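Acyl-coenzyme A oxidase 3 (Yarrowia lipolytica, PDB 5YS9) catalyses the FAD-dependent oxidation of acyl-CoA to (2E)-enoyl-CoA, passing the electrons to oxygen to give hydrogen peroxide, in peroxisomal fatty acid beta-oxidation. Local coordinates at residues A[514-519]-A[604-609]; A[143-148]-A[154-159]; A[325-330]-A[654-659]; A[52-57]-A[104-109]. All coordinates share one frame; numbering follows the deposited sequence.

Four separate contacts sample the helical and sheet parts of the subunit. Contact 3 lies at the cofactor: the side chain of Tyr327 is about 5 Å from a bound FAD, and the second subunit touches this contact as it does contact 2. Contact 1 is nested in sequence inside the long loop closed by contact 3, yet their centres are about 42 Å apart. Contact 4 joins two N-terminal helices and closes before the others open; its centre is about 27 Å from that of contact 2 and about 28 Å from that of contact 3. Contacts 1 and 2 are the most distant pair, with centres about 56 Å apart on opposite sides of the chain's centre.

Contact 1: residues A[514-519]-A[604-609]; sequences WEKVAN and EGFLQP
With chi1 at -156°, Lys516 sends CG to the far side of CB from its backbone N and runs extended as far as CE, while Glu604, kinked at chi2 (-64°), folds its chain beside helix 507-534. The meeting is mainly of carbon with carbon: Lys516 CE lies 3.7 Å from Glu604 CB, and Lys516 CD is 3.9 Å from Phe606 CD1, reaching that ring obliquely. Val517 adds its CG1, 4.0 Å from Glu604 CG. Nearest is Lys516 CE to Glu604 O, at 3.3 Å; this carbonyl precedes Gly605, whose positive phi (85°) belongs to the Schellman motif that closes helix 598-604. The charged ends part company. Lys516 NZ hydrogen-bonds Ala497 O and Leu494 O, whereas Glu604 OE2 forms a salt bridge with Arg524. A leucine in place of Lys516 would probably leave those two carbonyls without their shared donor and open a gap beside Glu604 CB and Phe606. Since Lys516 NZ and Glu604 OE1 are 5.7 Å apart, their opposite charges probably attract only weakly, and the contact rests mainly on the aliphatic parts of Lys516 and Glu604, with Val517 and the Phe606 ring.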
# COMPACT_ATOMS: atom_id res chain seq x y z
N TRP A 514 -24.60 -14.58 -4.24
CA TRP A 514 -23.41 -14.27 -5.08
C TRP A 514 -23.58 -14.72 -6.54
O TRP A 514 -23.05 -14.07 -7.47
CB TRP A 514 -22.11 -14.83 -4.45
CG TRP A 514 -21.65 -13.95 -3.38
CD1 TRP A 514 -21.76 -14.15 -2.03
CD2 TRP A 514 -21.11 -12.63 -3.55
NE1 TRP A 514 -21.29 -13.04 -1.36
CE2 TRP A 514 -20.89 -12.09 -2.26
CE3 TRP A 514 -20.79 -11.85 -4.68
CZ2 TRP A 514 -20.34 -10.81 -2.06
CZ3 TRP A 514 -20.23 -10.59 -4.49
CH2 TRP A 514 -20.03 -10.07 -3.17
N GLU A 515 -24.29 -15.83 -6.74
CA GLU A 515 -24.68 -16.25 -8.09
C GLU A 515 -25.62 -15.24 -8.71
O GLU A 515 -25.47 -14.90 -9.90
CB GLU A 515 -25.27 -17.68 -8.10
CG GLU A 515 -24.25 -18.76 -7.72
CD GLU A 515 -24.81 -20.19 -7.79
OE1 GLU A 515 -26.04 -20.38 -7.93
OE2 GLU A 515 -24.00 -21.15 -7.71
N LYS A 516 -26.54 -14.69 -7.92
CA LYS A 516 -27.43 -13.71 -8.49
C LYS A 516 -26.70 -12.47 -9.00
O LYS A 516 -26.90 -12.05 -10.11
CB LYS A 516 -28.53 -13.26 -7.51
CG LYS A 516 -29.73 -12.72 -8.31
CD LYS A 516 -30.56 -11.70 -7.59
CE LYS A 516 -31.62 -11.10 -8.50
NZ LYS A 516 -32.85 -11.93 -8.63
N VAL A 517 -25.91 -11.85 -8.15
CA VAL A 517 -25.29 -10.58 -8.52
C VAL A 517 -24.23 -10.75 -9.64
O VAL A 517 -24.11 -9.87 -10.48
CB VAL A 517 -24.74 -9.81 -7.27
CG1 VAL A 517 -25.89 -9.54 -6.29
CG2 VAL A 517 -23.60 -10.57 -6.58
N ALA A 518 -23.51 -11.88 -9.67
CA ALA A 518 -22.59 -12.20 -10.77
C ALA A 518 -23.33 -12.35 -12.07
O ALA A 518 -23.01 -11.68 -13.05
CB ALA A 518 -21.83 -13.50 -10.47
N ASN A 519 -24.35 -13.20 -12.06
CA ASN A 519 -25.18 -13.40 -13.24
C ASN A 519 -25.84 -12.10 -13.71
O ASN A 519 -25.82 -11.76 -14.90
CB ASN A 519 -26.21 -14.48 -12.97
CG ASN A 519 -27.15 -14.66 -14.13
OD1 ASN A 519 -28.27 -14.18 -14.05
ND2 ASN A 519 -26.68 -15.24 -15.26
N GLU A 604 -29.94 -5.59 -7.67
CA GLU A 604 -30.56 -6.79 -8.25
C GLU A 604 -31.84 -7.18 -7.56
O GLU A 604 -32.57 -8.01 -8.05
CB GLU A 604 -29.61 -8.00 -8.23
CG GLU A 604 -28.33 -7.83 -9.01
CD GLU A 604 -28.55 -7.66 -10.50
OE1 GLU A 604 -29.05 -8.59 -11.16
OE2 GLU A 604 -28.21 -6.59 -11.01
N GLY A 605 -32.09 -6.63 -6.38
CA GLY A 605 -33.35 -6.84 -5.68
C GLY A 605 -33.39 -8.11 -4.86
O GLY A 605 -34.45 -8.51 -4.42
N PHE A 606 -32.23 -8.72 -4.62
CA PHE A 606 -32.13 -9.86 -3.72
C PHE A 606 -32.38 -9.48 -2.24
O PHE A 606 -32.97 -10.25 -1.48
CB PHE A 606 -30.77 -10.51 -3.83
CG PHE A 606 -30.70 -11.90 -3.23
CD1 PHE A 606 -31.13 -13.00 -3.94
CD2 PHE A 606 -30.21 -12.09 -1.95
CE1 PHE A 606 -31.06 -14.26 -3.40
CE2 PHE A 606 -30.14 -13.36 -1.40
CZ PHE A 606 -30.56 -14.45 -2.12
N LEU A 607 -31.90 -8.31 -1.86
CA LEU A 607 -32.07 -7.76 -0.52
C LEU A 607 -32.79 -6.41 -0.62
O LEU A 607 -32.74 -5.74 -1.64
CB LEU A 607 -30.70 -7.53 0.12
CG LEU A 607 -29.72 -8.69 0.38
CD1 LEU A 607 -28.56 -8.23 1.25
CD2 LEU A 607 -30.37 -9.90 1.02
N GLN A 608 -33.45 -6.01 0.46
CA GLN A 608 -34.04 -4.68 0.56
C GLN A 608 -33.28 -3.93 1.68
O GLN A 608 -32.50 -4.56 2.43
CB GLN A 608 -35.54 -4.79 0.87
CG GLN A 608 -36.39 -5.60 -0.13
CD GLN A 608 -37.32 -6.57 0.59
OE1 GLN A 608 -36.89 -7.61 1.12
NE2 GLN A 608 -38.59 -6.21 0.66
N PRO A 609 -33.48 -2.59 1.79
CA PRO A 609 -32.85 -1.77 2.83
C PRO A 609 -32.79 -2.41 4.22
O PRO A 609 -31.76 -2.34 4.88
CB PRO A 609 -33.72 -0.54 2.83
CG PRO A 609 -34.03 -0.36 1.37
CD PRO A 609 -34.16 -1.73 0.79

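Contact 2: residues A[143-148]-A[154-159]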
# COMPACT_ATOMS: atom_id res chain seq x y z
N ASP A 143 18.20 -31.66 -24.12
CA ASP A 143 19.30 -32.52 -23.67
C ASP A 143 20.63 -31.82 -23.88
O ASP A 143 21.55 -31.97 -23.05
CB ASP A 143 19.32 -33.88 -24.41
CG ASP A 143 18.14 -34.82 -24.02
OD1 ASP A 143 17.43 -34.58 -23.01
OD2 ASP A 143 17.94 -35.82 -24.76
N TYR A 144 20.74 -31.07 -24.99
CA TYR A 144 21.97 -30.31 -25.28
C TYR A 144 22.30 -29.25 -24.21
O TYR A 144 23.41 -29.21 -23.70
CB TYR A 144 21.87 -29.63 -26.63
CG TYR A 144 23.05 -28.73 -26.97
CD1 TYR A 144 24.24 -29.28 -27.44
CD2 TYR A 144 22.97 -27.32 -26.83
CE1 TYR A 144 25.32 -28.48 -27.77
CE2 TYR A 144 24.05 -26.50 -27.16
CZ TYR A 144 25.21 -27.09 -27.64
OH TYR A 144 26.27 -26.35 -28.00
N TRP A 145 21.31 -28.43 -23.88
CA TRP A 145 21.48 -27.40 -22.86
C TRP A 145 21.77 -28.01 -21.48
O TRP A 145 22.64 -27.49 -20.76
CB TRP A 145 20.30 -26.40 -22.85
CG TRP A 145 20.18 -25.67 -24.16
CD1 TRP A 145 19.18 -25.78 -25.06
CD2 TRP A 145 21.13 -24.75 -24.74
NE1 TRP A 145 19.42 -25.00 -26.15
CE2 TRP A 145 20.61 -24.35 -25.99
CE3 TRP A 145 22.37 -24.23 -24.32
CZ2 TRP A 145 21.28 -23.43 -26.82
CZ3 TRP A 145 23.04 -23.31 -25.17
CH2 TRP A 145 22.51 -22.95 -26.40
N VAL A 146 21.14 -29.15 -21.17
CA VAL A 146 21.45 -29.90 -19.93
C VAL A 146 22.90 -30.44 -19.94
O VAL A 146 23.60 -30.39 -18.93
CB VAL A 146 20.45 -31.05 -19.67
CG1 VAL A 146 20.81 -31.81 -18.40
CG2 VAL A 146 19.03 -30.53 -19.55
N ARG A 147 23.38 -30.93 -21.07
CA ARG A 147 24.80 -31.34 -21.15
C ARG A 147 25.77 -30.18 -20.99
O ARG A 147 26.84 -30.35 -20.44
CB ARG A 147 25.09 -32.17 -22.41
CG ARG A 147 24.92 -33.66 -22.15
CD ARG A 147 24.59 -34.53 -23.36
NE ARG A 147 24.94 -33.92 -24.66
CZ ARG A 147 24.10 -33.71 -25.68
NH1 ARG A 147 22.81 -34.06 -25.61
NH2 ARG A 147 24.56 -33.14 -26.78
N LYS A 148 25.37 -28.99 -21.44
CA LYS A 148 26.11 -27.75 -21.19
C LYS A 148 26.00 -27.26 -19.74
O LYS A 148 26.57 -26.23 -19.41
CB LYS A 148 25.61 -26.64 -22.12
CG LYS A 148 26.58 -26.19 -23.20
CD LYS A 148 26.94 -27.29 -24.18
CE LYS A 148 28.42 -27.59 -24.18
NZ LYS A 148 29.16 -26.66 -25.07
N LYS A 154 25.73 -25.47 -13.57
CA LYS A 154 27.17 -25.76 -13.57
C LYS A 154 27.75 -25.08 -14.78
O LYS A 154 27.41 -25.44 -15.88
CB LYS A 154 27.43 -27.25 -13.70
CG LYS A 154 26.72 -28.15 -12.70
CD LYS A 154 27.46 -28.34 -11.39
CE LYS A 154 28.42 -29.53 -11.42
NZ LYS A 154 28.82 -29.98 -10.06
N GLY A 155 28.62 -24.09 -14.59
CA GLY A 155 29.10 -23.26 -15.70
C GLY A 155 28.01 -22.70 -16.61
O GLY A 155 28.25 -22.53 -17.80
N PHE A 156 26.82 -22.41 -16.07
CA PHE A 156 25.63 -22.04 -16.86
C PHE A 156 24.57 -21.43 -15.93
O PHE A 156 24.36 -21.93 -14.83
CB PHE A 156 25.01 -23.29 -17.51
CG PHE A 156 24.07 -23.02 -18.66
CD1 PHE A 156 22.77 -22.58 -18.42
CD2 PHE A 156 24.48 -23.26 -19.98
CE1 PHE A 156 21.89 -22.36 -19.46
CE2 PHE A 156 23.60 -23.04 -21.03
CZ PHE A 156 22.31 -22.60 -20.78
N TYR A 157 23.93 -20.35 -16.36
CA TYR A 157 22.92 -19.67 -15.58
C TYR A 157 22.07 -18.89 -16.57
O TYR A 157 22.58 -18.05 -17.34
CB TYR A 157 23.53 -18.73 -14.54
CG TYR A 157 22.62 -18.38 -13.38
CD1 TYR A 157 21.55 -17.52 -13.54
CD2 TYR A 157 22.82 -18.93 -12.12
CE1 TYR A 157 20.70 -17.19 -12.47
CE2 TYR A 157 21.99 -18.62 -11.04
CZ TYR A 157 20.92 -17.76 -11.22
OH TYR A 157 20.10 -17.45 -10.14
N GLY A 158 20.79 -19.21 -16.57
CA GLY A 158 19.84 -18.74 -17.57
C GLY A 158 18.99 -17.64 -16.98
O GLY A 158 18.92 -17.47 -15.77
N CYS A 159 18.37 -16.87 -17.84
CA CYS A 159 17.35 -15.92 -17.45
C CYS A 159 16.34 -15.86 -18.63
O CYS A 159 16.47 -16.62 -19.62
CB CYS A 159 18.03 -14.55 -17.18
SG CYS A 159 18.77 -13.77 -18.64
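Trp145 and Phe156 form the close part of this contact: Trp145 CE3 comes in at the edge of the Phe156 ring, near its plane, 3.7 Å from Phe156 CE2 and 3.9 Å from Phe156 CZ. The phenylalanine gets there with CG anti to the backbone N (chi1 -162°), which swings the ring toward the end of helix 139-147. Lys148 O approaches the same ring obliquely, 3.7 Å from Phe156 CD2. Beyond the two segments, the Phe156 ring stacks on His210, and Trp145 also touches Asn275. The contact spans the short connection between the last helix of the N-terminal helical region and the first strand, 158-161, of the mixed sheet in the acyl-CoA oxidase fold; that strand runs parallel to strand 210-219, which carries His210. An alanine at Phe156 would probably open a gap between Trp145 and His210 and leave Trp145 CE3 without its aromatic neighbour. The outer side is looser. Lys148 gives Phe156 only CB, 4.2 Å from Phe156 CD2, before its bent, exposed chain turns away, with its CD 3.8 Å above one face of the Tyr144 ring. Lys154 also points its amine elsewhere, forming a salt bridge with Asp689 of the second subunit, while Gly155 makes backbone hydrogen bonds to that subunit.

Contact 3: residues A[325-330]-A[654-659]; sequences LRYACV and DVYKHY
The Tyr327 ring receives Val655 CG1 at its edge, in the ring plane, with Tyr327 CD1 3.8 Å and Tyr327 CE1 3.9 Å from that methyl. The same Val655 CG1 lies 3.9 Å above one face of its neighbour Tyr656's ring, offset toward the rim, and thus meets one tyrosine at the edge and the other on a face. A water sits at the edge of the Tyr656 ring, in plane, 3.0 Å from Tyr656 OH, and makes a weak bond to Val330 O. The second branch of Val655 faces Val330: the two CG2 methyls, of Val330 and of Val655, are 3.6 Å apart. Val655 can serve both partners because its branches diverge, CG1 standing trans to the backbone N (chi1 153°) and CG2 trans to the carbonyl carbon. These residues join the C-terminal part of helix 300-330 to the first turn of helix 655-666, two helices of the C-terminal helical region of the acyl-CoA oxidase fold. The short segment axes approach to 12.1 Å at an angle of 124°, with side chains meeting across the interval. The polar ends of both tyrosines have partners beyond the two segments. Tyr327 OH hydrogen-bonds His433 ND1, and the Tyr327 side chain is about 5 Å from FAD; Tyr656 OH hydrogen-bonds Arg331 NH1, from a residue that lines the FAD pocket. Tyr656 also packs on Leu165 of the second subunit, and the Tyr659 ring meets Trp199 of that subunit.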
# COMPACT_ATOMS: atom_id res chain seq x y z
N LEU A 325 -2.91 -10.22 14.73
CA LEU A 325 -3.87 -10.83 15.67
C LEU A 325 -3.28 -11.14 17.04
O LEU A 325 -3.94 -10.92 18.07
CB LEU A 325 -4.52 -12.08 15.07
CG LEU A 325 -5.61 -11.73 14.04
CD1 LEU A 325 -6.16 -12.93 13.28
CD2 LEU A 325 -6.76 -10.97 14.69
N ARG A 326 -2.07 -11.66 17.06
CA ARG A 326 -1.37 -11.90 18.32
C ARG A 326 -1.09 -10.61 19.05
O ARG A 326 -1.36 -10.51 20.25
CB ARG A 326 -0.06 -12.67 18.11
CG ARG A 326 -0.29 -14.14 17.86
CD ARG A 326 1.01 -14.82 17.51
NE ARG A 326 0.70 -16.17 17.08
CZ ARG A 326 1.58 -17.10 16.70
NH1 ARG A 326 2.88 -16.84 16.64
NH2 ARG A 326 1.12 -18.31 16.34
N TYR A 327 -0.55 -9.62 18.32
CA TYR A 327 -0.47 -8.25 18.86
C TYR A 327 -1.80 -7.81 19.42
O TYR A 327 -1.90 -7.38 20.56
CB TYR A 327 -0.05 -7.24 17.81
CG TYR A 327 0.23 -5.86 18.37
CD1 TYR A 327 1.24 -5.66 19.29
CD2 TYR A 327 -0.49 -4.78 17.97
CE1 TYR A 327 1.49 -4.43 19.84
CE2 TYR A 327 -0.26 -3.54 18.51
CZ TYR A 327 0.75 -3.36 19.45
OH TYR A 327 1.03 -2.10 19.96
N ALA A 328 -2.85 -7.93 18.63
CA ALA A 328 -4.16 -7.50 19.09
C ALA A 328 -4.63 -8.15 20.42
O ALA A 328 -5.39 -7.52 21.18
CB ALA A 328 -5.17 -7.76 17.99
N CYS A 329 -4.22 -9.40 20.68
CA CYS A 329 -4.71 -10.14 21.85
C CYS A 329 -4.07 -9.66 23.14
O CYS A 329 -4.63 -9.88 24.24
CB CYS A 329 -4.50 -11.65 21.69
SG CYS A 329 -5.53 -12.38 20.36
N VAL A 330 -2.92 -9.03 23.00
CA VAL A 330 -2.19 -8.51 24.13
C VAL A 330 -2.15 -7.00 24.26
O VAL A 330 -1.82 -6.50 25.31
CB VAL A 330 -0.75 -9.06 24.18
CG1 VAL A 330 -0.75 -10.54 23.88
CG2 VAL A 330 0.16 -8.32 23.23
N ASP A 654 5.14 -12.57 24.08
CA ASP A 654 5.86 -11.60 24.89
C ASP A 654 6.30 -10.43 24.03
O ASP A 654 7.47 -10.22 23.80
CB ASP A 654 7.06 -12.28 25.51
CG ASP A 654 7.33 -11.83 26.90
OD1 ASP A 654 6.79 -10.81 27.32
OD2 ASP A 654 8.11 -12.49 27.59
N VAL A 655 5.34 -9.65 23.59
CA VAL A 655 5.48 -8.71 22.50
C VAL A 655 6.54 -7.62 22.74
O VAL A 655 7.41 -7.42 21.93
CB VAL A 655 4.07 -8.11 22.24
CG1 VAL A 655 4.07 -6.72 21.64
CG2 VAL A 655 3.23 -9.05 21.41
N TYR A 656 6.48 -6.99 23.90
CA TYR A 656 7.42 -5.94 24.29
C TYR A 656 8.81 -6.44 24.64
O TYR A 656 9.79 -5.81 24.30
CB TYR A 656 6.82 -5.16 25.45
CG TYR A 656 5.47 -4.61 25.10
CD1 TYR A 656 5.28 -3.82 23.95
CD2 TYR A 656 4.36 -4.88 25.89
CE1 TYR A 656 4.04 -3.31 23.62
CE2 TYR A 656 3.10 -4.37 25.57
CZ TYR A 656 2.93 -3.60 24.44
OH TYR A 656 1.69 -3.12 24.14
N LYS A 657 8.91 -7.59 25.28
CA LYS A 657 10.21 -8.14 25.62
C LYS A 657 11.01 -8.49 24.34
O LYS A 657 12.16 -8.14 24.24
CB LYS A 657 10.03 -9.36 26.49
CG LYS A 657 11.31 -9.92 27.08
CD LYS A 657 10.99 -10.96 28.14
CE LYS A 657 11.93 -10.85 29.33
NZ LYS A 657 11.66 -11.97 30.26
N HIS A 658 10.40 -9.16 23.38
CA HIS A 658 11.14 -9.56 22.17
C HIS A 658 11.51 -8.36 21.26
O HIS A 658 12.62 -8.27 20.79
CB HIS A 658 10.36 -10.57 21.35
CG HIS A 658 10.11 -11.85 22.08
ND1 HIS A 658 11.13 -12.67 22.51
CD2 HIS A 658 8.95 -12.46 22.44
CE1 HIS A 658 10.61 -13.71 23.15
NE2 HIS A 658 9.29 -13.61 23.11
N TYR A 659 10.55 -7.47 21.04
CA TYR A 659 10.70 -6.20 20.34
C TYR A 659 11.81 -5.35 20.92
O TYR A 659 12.71 -4.93 20.18
CB TYR A 659 9.38 -5.42 20.49
CG TYR A 659 9.17 -4.19 19.67
CD1 TYR A 659 9.76 -4.01 18.44
CD2 TYR A 659 8.26 -3.25 20.08
CE1 TYR A 659 9.50 -2.90 17.68
CE2 TYR A 659 7.99 -2.13 19.32
CZ TYR A 659 8.60 -1.96 18.11
OH TYR A 659 8.33 -0.84 17.33
O HOH W 1 -0.64 -3.32 25.98

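Contact 4: residues A[52-57]-A[104-109]; sequences VTMIER and ALLRSQ
Leu106 makes both apolar contacts between residues 52-57 and 104-109, and a single methyl does the touching: Leu106 CD2 lies 4.2 Å from Met54 SD and 4.3 Å from Ile55 CG1. Met54 reaches across because its chi1 of -172° turns CG away from the backbone N, bringing the sulfur over to the leucine, while Ile55 meets it with the CG1 branch. With these two contacts and only 123 Å² buried, this is a light touch between the two segments, whose nearest alpha carbons are Ile55 CA and Leu106 CA, 7.7 Å apart. Leu106 is also covered by Leu58 of the first helix and by Phe315 of helix 300-330. Charged groups lie beside this apolar patch without touching across it. Arg57 NH1 and Arg107 NH2 stand 4.7 Å apart, and Glu61 probably offsets their like charge: it forms a salt bridge with Arg107 and a long, weak ion pair with Arg57. Each arginine has a further acidic partner, Glu103 for Arg57 and Asp99 for Arg107. Hydrogen bonding by side chains stays local or leads to a third helix. Ser108 OG donates to Leu105 O, one turn back, over 3.1 Å and from 35° out of the carbonyl plane, while Gln109 NE2 binds Asp312 OD1 on helix 300-330. This meeting of two helices, backed by a long third one, belongs to the all-helical N-terminal domain of acyl-CoA oxidases where it packs on the C-terminal helical region.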
# COMPACT_ATOMS: atom_id res chain seq x y z
N VAL A 52 0.80 -32.25 5.47
CA VAL A 52 1.18 -31.49 6.64
C VAL A 52 2.54 -31.90 7.06
O VAL A 52 3.37 -31.05 7.30
CB VAL A 52 0.16 -31.55 7.81
CG1 VAL A 52 0.73 -31.01 9.13
CG2 VAL A 52 -1.08 -30.75 7.46
N THR A 53 2.80 -33.21 7.09
CA THR A 53 4.13 -33.68 7.49
C THR A 53 5.18 -33.18 6.49
O THR A 53 6.29 -32.82 6.89
CB THR A 53 4.25 -35.21 7.53
OG1 THR A 53 3.92 -35.71 6.24
CG2 THR A 53 3.33 -35.82 8.62
N MET A 54 4.83 -33.16 5.22
CA MET A 54 5.77 -32.70 4.21
C MET A 54 6.15 -31.21 4.43
O MET A 54 7.33 -30.84 4.45
CB MET A 54 5.20 -32.87 2.80
CG MET A 54 6.25 -32.57 1.75
SD MET A 54 5.56 -32.35 0.11
CE MET A 54 5.97 -33.89 -0.68
N ILE A 55 5.14 -30.38 4.60
CA ILE A 55 5.32 -28.98 4.88
C ILE A 55 6.12 -28.79 6.16
O ILE A 55 6.93 -27.89 6.26
CB ILE A 55 3.94 -28.31 4.96
CG1 ILE A 55 3.43 -28.13 3.54
CG2 ILE A 55 3.96 -26.98 5.72
CD1 ILE A 55 1.99 -27.71 3.50
N GLU A 56 5.85 -29.60 7.16
CA GLU A 56 6.59 -29.48 8.39
C GLU A 56 8.05 -29.80 8.16
O GLU A 56 8.92 -29.15 8.71
CB GLU A 56 5.99 -30.39 9.44
CG GLU A 56 4.91 -29.72 10.24
CD GLU A 56 4.03 -30.69 10.99
OE1 GLU A 56 4.34 -31.89 11.00
OE2 GLU A 56 3.03 -30.24 11.56
N ARG A 57 8.30 -30.80 7.35
CA ARG A 57 9.64 -31.21 7.02
C ARG A 57 10.39 -30.11 6.29
O ARG A 57 11.51 -29.79 6.63
CB ARG A 57 9.55 -32.40 6.09
CG ARG A 57 10.40 -33.59 6.47
CD ARG A 57 11.07 -34.21 5.25
NE ARG A 57 10.18 -34.31 4.10
CZ ARG A 57 10.52 -33.98 2.86
NH1 ARG A 57 11.73 -33.53 2.59
NH2 ARG A 57 9.64 -34.11 1.89
N ALA A 104 9.88 -29.36 -4.38
CA ALA A 104 10.67 -28.23 -4.85
C ALA A 104 9.79 -26.98 -4.99
O ALA A 104 10.14 -25.92 -4.50
CB ALA A 104 11.36 -28.59 -6.16
N LEU A 105 8.63 -27.10 -5.61
CA LEU A 105 7.71 -25.96 -5.70
C LEU A 105 7.34 -25.40 -4.30
O LEU A 105 7.35 -24.18 -4.08
CB LEU A 105 6.43 -26.35 -6.45
CG LEU A 105 5.40 -25.22 -6.63
CD1 LEU A 105 5.99 -24.08 -7.46
CD2 LEU A 105 4.11 -25.72 -7.26
N LEU A 106 7.06 -26.31 -3.37
CA LEU A 106 6.52 -25.99 -2.09
C LEU A 106 7.64 -25.48 -1.18
O LEU A 106 7.42 -24.57 -0.40
CB LEU A 106 5.80 -27.20 -1.54
CG LEU A 106 4.48 -27.14 -0.78
CD1 LEU A 106 3.44 -26.19 -1.35
CD2 LEU A 106 3.92 -28.57 -0.72
N ARG A 107 8.85 -25.99 -1.36
CA ARG A 107 10.00 -25.43 -0.68
C ARG A 107 10.30 -23.99 -1.10
O ARG A 107 10.58 -23.16 -0.26
CB ARG A 107 11.24 -26.28 -0.92
CG ARG A 107 12.40 -25.92 -0.01
CD ARG A 107 13.72 -26.48 -0.51
NE ARG A 107 13.78 -27.92 -0.38
CZ ARG A 107 13.95 -28.56 0.76
NH1 ARG A 107 14.07 -27.88 1.88
NH2 ARG A 107 13.98 -29.87 0.78
N SER A 108 10.22 -23.70 -2.39
CA SER A 108 10.42 -22.35 -2.84
C SER A 108 9.26 -21.39 -2.43
O SER A 108 9.49 -20.21 -2.27
CB SER A 108 10.78 -22.30 -4.33
OG SER A 108 9.65 -22.31 -5.13
N GLN A 109 8.07 -21.89 -2.17
CA GLN A 109 6.94 -21.03 -1.75
C GLN A 109 6.98 -20.75 -0.23
O GLN A 109 6.71 -19.64 0.26
CB GLN A 109 5.61 -21.72 -2.04
CG GLN A 109 5.10 -21.75 -3.48
CD GLN A 109 3.73 -22.48 -3.56
OE1 GLN A 109 3.61 -23.67 -3.18
NE2 GLN A 109 2.71 -21.77 -4.03